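Long-range contact in segregation and condensation protein A (Thermococcus onnurineus, PDB 6IVH), which probably serves as the kleisin subunit of an archaeal Smc-based condensin, linking Smc proteins in chromosome organisation and segregation: residues A[30-42]-A[56-70]. Residues are numbered along the deposited sequence; the frame is centred on the assembly and turned at random.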
loop_
_atom_site.group_PDB
_atom_site.type_symbol
_atom_site.label_atom_id
_atom_site.label_comp_id
_atom_site.label_asym_id
_atom_site.label_seq_id
_atom_site.Cartn_x
_atom_site.Cartn_y
_atom_site.Cartn_z
ATOM N N ASP A 30 4.704 7.224 -5.766
ATOM C CA ASP A 30 3.485 8.003 -5.957
ATOM C C ASP A 30 2.336 7.242 -5.305
ATOM O O ASP A 30 1.911 6.198 -5.809
ATOM C CB ASP A 30 3.223 8.245 -7.443
ATOM C CG ASP A 30 2.184 9.330 -7.687
ATOM O OD1 ASP A 30 1.329 9.558 -6.805
ATOM O OD2 ASP A 30 2.224 9.958 -8.767
ATOM N N ILE A 31 1.830 7.767 -4.184
ATOM C CA ILE A 31 0.823 7.044 -3.407
ATOM C C ILE A 31 -0.463 6.871 -4.205
ATOM O O ILE A 31 -1.215 5.913 -3.986
ATOM C CB ILE A 31 0.568 7.757 -2.061
ATOM C CG1 ILE A 31 -0.270 6.876 -1.133
ATOM C CG2 ILE A 31 -0.130 9.085 -2.277
ATOM C CD1 ILE A 31 0.379 5.557 -0.803
ATOM N N VAL A 32 -0.737 7.780 -5.143
ATOM C CA VAL A 32 -1.901 7.623 -6.009
ATOM C C VAL A 32 -1.666 6.498 -7.009
ATOM O O VAL A 32 -2.534 5.645 -7.227
ATOM C CB VAL A 32 -2.224 8.952 -6.716
ATOM C CG1 VAL A 32 -3.389 8.778 -7.678
ATOM C CG2 VAL A 32 -2.531 10.037 -5.692
ATOM N N ASP A 33 -0.483 6.473 -7.623
ATOM C CA ASP A 33 -0.169 5.411 -8.571
ATOM C C ASP A 33 0.113 4.092 -7.863
ATOM O O ASP A 33 -0.146 3.022 -8.426
ATOM C CB ASP A 33 1.025 5.818 -9.435
ATOM C CG ASP A 33 0.783 7.115 -10.185
ATOM O OD1 ASP A 33 -0.396 7.482 -10.380
ATOM O OD2 ASP A 33 1.774 7.766 -10.583
ATOM N N LEU A 34 0.633 4.146 -6.634
ATOM C CA LEU A 34 0.939 2.925 -5.895
ATOM C C LEU A 34 -0.325 2.199 -5.454
ATOM O O LEU A 34 -0.328 0.965 -5.364
ATOM C CB LEU A 34 1.814 3.254 -4.683
ATOM C CG LEU A 34 2.355 2.134 -3.781
ATOM C CD1 LEU A 34 1.363 1.722 -2.693
ATOM C CD2 LEU A 34 2.778 0.932 -4.608
ATOM N N THR A 35 -1.399 2.939 -5.174
ATOM C CA THR A 35 -2.595 2.329 -4.600
ATOM C C THR A 35 -3.211 1.308 -5.550
ATOM O O THR A 35 -3.530 0.183 -5.147
ATOM C CB THR A 35 -3.611 3.411 -4.236
ATOM O OG1 THR A 35 -3.022 4.310 -3.287
ATOM C CG2 THR A 35 -4.857 2.785 -3.626
ATOM N N GLU A 36 -3.378 1.673 -6.822
ATOM C CA GLU A 36 -4.001 0.741 -7.755
ATOM C C GLU A 36 -3.059 -0.398 -8.130
ATOM O O GLU A 36 -3.519 -1.511 -8.404
ATOM C CB GLU A 36 -4.488 1.476 -9.007
ATOM C CG GLU A 36 -5.406 0.643 -9.912
ATOM C CD GLU A 36 -6.688 0.189 -9.220
ATOM O OE1 GLU A 36 -7.090 0.826 -8.223
ATOM O OE2 GLU A 36 -7.293 -0.801 -9.683
ATOM N N LYS A 37 -1.745 -0.148 -8.143
ATOM C CA LYS A 37 -0.795 -1.240 -8.345
ATOM C C LYS A 37 -0.897 -2.262 -7.219
ATOM O O LYS A 37 -0.804 -3.474 -7.455
ATOM C CB LYS A 37 0.630 -0.694 -8.444
ATOM C CG LYS A 37 0.874 0.235 -9.624
ATOM C CD LYS A 37 2.344 0.616 -9.718
ATOM C CE LYS A 37 2.598 1.597 -10.853
ATOM N NZ LYS A 37 2.093 2.958 -10.532
ATOM N N TYR A 38 -1.091 -1.790 -5.984
ATOM C CA TYR A 38 -1.319 -2.697 -4.865
ATOM C C TYR A 38 -2.608 -3.486 -5.054
ATOM O O TYR A 38 -2.647 -4.698 -4.811
ATOM C CB TYR A 38 -1.360 -1.907 -3.556
ATOM C CG TYR A 38 -1.589 -2.750 -2.319
ATOM C CD1 TYR A 38 -2.874 -3.036 -1.873
ATOM C CD2 TYR A 38 -0.518 -3.247 -1.590
ATOM C CE1 TYR A 38 -3.083 -3.803 -0.742
ATOM C CE2 TYR A 38 -0.717 -4.014 -0.461
ATOM C CZ TYR A 38 -2.000 -4.288 -0.040
ATOM O OH TYR A 38 -2.197 -5.052 1.088
ATOM N N ILE A 39 -3.676 -2.812 -5.484
ATOM C CA ILE A 39 -4.952 -3.490 -5.687
ATOM C C ILE A 39 -4.864 -4.455 -6.863
ATOM O O ILE A 39 -5.436 -5.552 -6.825
ATOM C CB ILE A 39 -6.074 -2.454 -5.877
ATOM C CG1 ILE A 39 -6.293 -1.674 -4.577
ATOM C CG2 ILE A 39 -7.356 -3.126 -6.341
ATOM C CD1 ILE A 39 -7.378 -0.620 -4.667
ATOM N N GLU A 40 -4.150 -4.064 -7.923
ATOM C CA GLU A 40 -3.930 -4.971 -9.047
ATOM C C GLU A 40 -3.307 -6.276 -8.574
ATOM O O GLU A 40 -3.822 -7.363 -8.861
ATOM C CB GLU A 40 -3.041 -4.309 -10.103
ATOM C CG GLU A 40 -3.724 -3.233 -10.937
ATOM C CD GLU A 40 -2.757 -2.509 -11.860
ATOM O OE1 GLU A 40 -1.693 -3.082 -12.180
ATOM O OE2 GLU A 40 -3.059 -1.365 -12.265
ATOM N N ARG A 41 -2.201 -6.184 -7.833
ATOM C CA ARG A 41 -1.535 -7.387 -7.343
ATOM C C ARG A 41 -2.407 -8.132 -6.342
ATOM O O ARG A 41 -2.445 -9.367 -6.347
ATOM C CB ARG A 41 -0.188 -7.024 -6.717
ATOM C CG ARG A 41 0.543 -8.199 -6.097
ATOM C CD ARG A 41 1.045 -9.157 -7.169
ATOM N NE ARG A 41 1.991 -10.124 -6.623
ATOM C CZ ARG A 41 2.426 -11.197 -7.275
ATOM N NH1 ARG A 41 1.998 -11.449 -8.505
ATOM N NH2 ARG A 41 3.286 -12.020 -6.692
ATOM N N LEU A 42 -3.119 -7.399 -5.482
ATOM C CA LEU A 42 -4.023 -8.042 -4.533
ATOM C C LEU A 42 -5.104 -8.834 -5.256
ATOM O O LEU A 42 -5.508 -9.910 -4.800
ATOM C CB LEU A 42 -4.653 -6.995 -3.617
ATOM C CG LEU A 42 -5.556 -7.538 -2.512
ATOM C CD1 LEU A 42 -4.768 -8.463 -1.601
ATOM C CD2 LEU A 42 -6.181 -6.400 -1.724
ATOM N N ALA A 56 -3.442 -7.270 4.849
ATOM C CA ALA A 56 -3.303 -6.942 3.434
ATOM C C ALA A 56 -4.616 -6.450 2.839
ATOM O O ALA A 56 -4.608 -5.623 1.920
ATOM C CB ALA A 56 -2.787 -8.153 2.659
ATOM N N ILE A 57 -5.747 -6.946 3.341
ATOM C CA ILE A 57 -7.040 -6.433 2.901
ATOM C C ILE A 57 -7.276 -5.040 3.469
ATOM O O ILE A 57 -7.713 -4.129 2.755
ATOM C CB ILE A 57 -8.163 -7.408 3.298
ATOM C CG1 ILE A 57 -7.994 -8.749 2.574
ATOM C CG2 ILE A 57 -9.524 -6.806 3.007
ATOM C CD1 ILE A 57 -8.990 -9.806 3.005
ATOM N N LEU A 58 -6.981 -4.850 4.757
ATOM C CA LEU A 58 -7.162 -3.544 5.384
ATOM C C LEU A 58 -6.211 -2.502 4.806
ATOM O O LEU A 58 -6.570 -1.321 4.715
ATOM C CB LEU A 58 -6.965 -3.662 6.896
ATOM C CG LEU A 58 -6.965 -2.373 7.721
ATOM C CD1 LEU A 58 -8.285 -1.635 7.573
ATOM C CD2 LEU A 58 -6.680 -2.681 9.180
ATOM N N ALA A 59 -5.003 -2.914 4.409
ATOM C CA ALA A 59 -4.046 -1.968 3.847
ATOM C C ALA A 59 -4.554 -1.358 2.547
ATOM O O ALA A 59 -4.200 -0.221 2.215
ATOM C CB ALA A 59 -2.699 -2.656 3.624
ATOM N N ALA A 60 -5.379 -2.094 1.799
ATOM C CA ALA A 60 -5.948 -1.551 0.570
ATOM C C ALA A 60 -6.846 -0.356 0.864
ATOM O O ALA A 60 -6.780 0.669 0.176
ATOM C CB ALA A 60 -6.723 -2.639 -0.175
ATOM N N SER A 61 -7.697 -0.472 1.891
ATOM C CA SER A 61 -8.563 0.641 2.266
ATOM C C SER A 61 -7.746 1.843 2.722
ATOM O O SER A 61 -8.101 2.992 2.432
ATOM C CB SER A 61 -9.533 0.205 3.365
ATOM O OG SER A 61 -10.252 -0.957 2.986
ATOM N N ILE A 62 -6.644 1.596 3.434
ATOM C CA ILE A 62 -5.792 2.688 3.889
ATOM C C ILE A 62 -5.133 3.385 2.705
ATOM O O ILE A 62 -5.095 4.619 2.638
ATOM C CB ILE A 62 -4.748 2.163 4.891
ATOM C CG1 ILE A 62 -5.443 1.538 6.104
ATOM C CG2 ILE A 62 -3.807 3.283 5.316
ATOM C CD1 ILE A 62 -4.495 0.873 7.081
ATOM N N LEU A 63 -4.610 2.608 1.750
ATOM C CA LEU A 63 -3.972 3.204 0.580
ATOM C C LEU A 63 -4.964 3.990 -0.264
ATOM O O LEU A 63 -4.590 4.993 -0.884
ATOM C CB LEU A 63 -3.300 2.121 -0.264
ATOM C CG LEU A 63 -2.081 1.451 0.369
ATOM C CD1 LEU A 63 -1.503 0.393 -0.559
ATOM C CD2 LEU A 63 -1.033 2.493 0.722
ATOM N N VAL A 64 -6.226 3.556 -0.308
ATOM C CA VAL A 64 -7.234 4.311 -1.043
ATOM C C VAL A 64 -7.466 5.666 -0.386
ATOM O O VAL A 64 -7.585 6.691 -1.071
ATOM C CB VAL A 64 -8.537 3.499 -1.154
ATOM C CG1 VAL A 64 -9.658 4.367 -1.707
ATOM C CG2 VAL A 64 -8.326 2.286 -2.044
ATOM N N ARG A 65 -7.519 5.699 0.949
ATOM C CA ARG A 65 -7.671 6.974 1.643
ATOM C C ARG A 65 -6.440 7.852 1.465
ATOM O O ARG A 65 -6.561 9.062 1.245
ATOM C CB ARG A 65 -7.948 6.742 3.127
ATOM C CG ARG A 65 -7.910 8.021 3.956
ATOM C CD ARG A 65 -8.114 7.745 5.437
ATOM N NE ARG A 65 -7.134 6.798 5.963
ATOM C CZ ARG A 65 -5.912 7.130 6.366
ATOM N NH1 ARG A 65 -5.507 8.391 6.299
ATOM N NH2 ARG A 65 -5.091 6.197 6.832
HETATM N N MSE A 66 -5.251 7.263 1.551
HETATM C CA MSE A 66 -4.017 8.030 1.432
HETATM C C MSE A 66 -3.852 8.616 0.034
HETATM O O MSE A 66 -3.215 9.656 -0.137
HETATM C CB MSE A 66 -2.809 7.160 1.787
HETATM C CG MSE A 66 -2.765 6.755 3.249
HETATM SE SE MSE A 66 -1.253 5.609 3.676
HETATM C CE MSE A 66 0.179 6.890 3.357
ATOM N N LYS A 67 -4.430 7.949 -0.964
ATOM C CA LYS A 67 -4.384 8.470 -2.324
ATOM C C LYS A 67 -5.501 9.466 -2.603
ATOM O O LYS A 67 -5.331 10.353 -3.447
ATOM C CB LYS A 67 -4.438 7.324 -3.342
ATOM C CG LYS A 67 -5.783 7.119 -4.024
ATOM C CD LYS A 67 -5.608 6.418 -5.366
ATOM C CE LYS A 67 -6.944 6.172 -6.058
ATOM N NZ LYS A 67 -7.779 5.166 -5.341
ATOM N N SER A 68 -6.635 9.347 -1.907
ATOM C CA SER A 68 -7.693 10.340 -2.052
ATOM C C SER A 68 -7.269 11.671 -1.447
ATOM O O SER A 68 -7.463 12.732 -2.051
ATOM C CB SER A 68 -8.983 9.841 -1.402
ATOM O OG SER A 68 -9.503 8.711 -2.078
ATOM N N GLU A 69 -6.686 11.632 -0.247
ATOM C CA GLU A 69 -6.211 12.860 0.381
ATOM C C GLU A 69 -5.045 13.458 -0.397
ATOM O O GLU A 69 -4.925 14.683 -0.499
ATOM C CB GLU A 69 -5.817 12.585 1.831
ATOM C CG GLU A 69 -6.911 11.906 2.642
ATOM C CD GLU A 69 -6.459 11.532 4.041
ATOM O OE1 GLU A 69 -7.120 11.956 5.013
ATOM O OE2 GLU A 69 -5.442 10.814 4.169
ATOM N N ALA A 70 -4.180 12.610 -0.959
ATOM C CA ALA A 70 -3.083 13.117 -1.777
ATOM C C ALA A 70 -3.606 13.882 -2.985
ATOM O O ALA A 70 -3.054 14.924 -3.357
ATOM C CB ALA A 70 -2.182 11.968 -2.223
#
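Tyr38 OH donates to Ala56 O over 2.6 Å, the sole hydrogen bond between segments 30-42 and 56-70. The C=O...O angle of 113°, with the hydroxyl in the carbonyl plane, places the donor on a lone pair of Ala56 O, which in turn lies at the ring's edge. CG of Tyr38 stands anti to the backbone N, and this sends the ring across to the partner helix, where it fills a hole formed by Ala56, Ala59, Ala60 and Leu63. Leu63 CD1 sits over one ring face, offset toward the CG side, in a CH-pi contact 4.0 Å from the centroid and 26° off the normal. The small side chains of Ala56, Ala59 and Ala60 are consistent with the ring's close approach to the backbone, Tyr38 OH lying 3.2 Å from Ala56 CA.

Helices 31-47 and 54-72 form an antiparallel pair in the N-terminal domain of this kleisin; the axes of segments 31-42 and 56-70 come within 8.4 Å at 154°. Knobs-into-holes packing runs both ways: Leu63 enters among Ile31, Leu34, Thr35 and Tyr38, its CD2 lying 3.7 Å from Ile31 CD1, and Ile31 enters among Leu63, Met66, Lys67 and Ala70. Toward the start of helix 31-47 the backbones close in, Val32 CA and Lys67 CA being 4.5 Å apart. There Ile31 CG2 meets Ala70 CB at 3.5 Å, while Thr35 OG1 turns back to bond Ile31 O within its own helix. Tyr38 also touches Ile14 of helix 11-20.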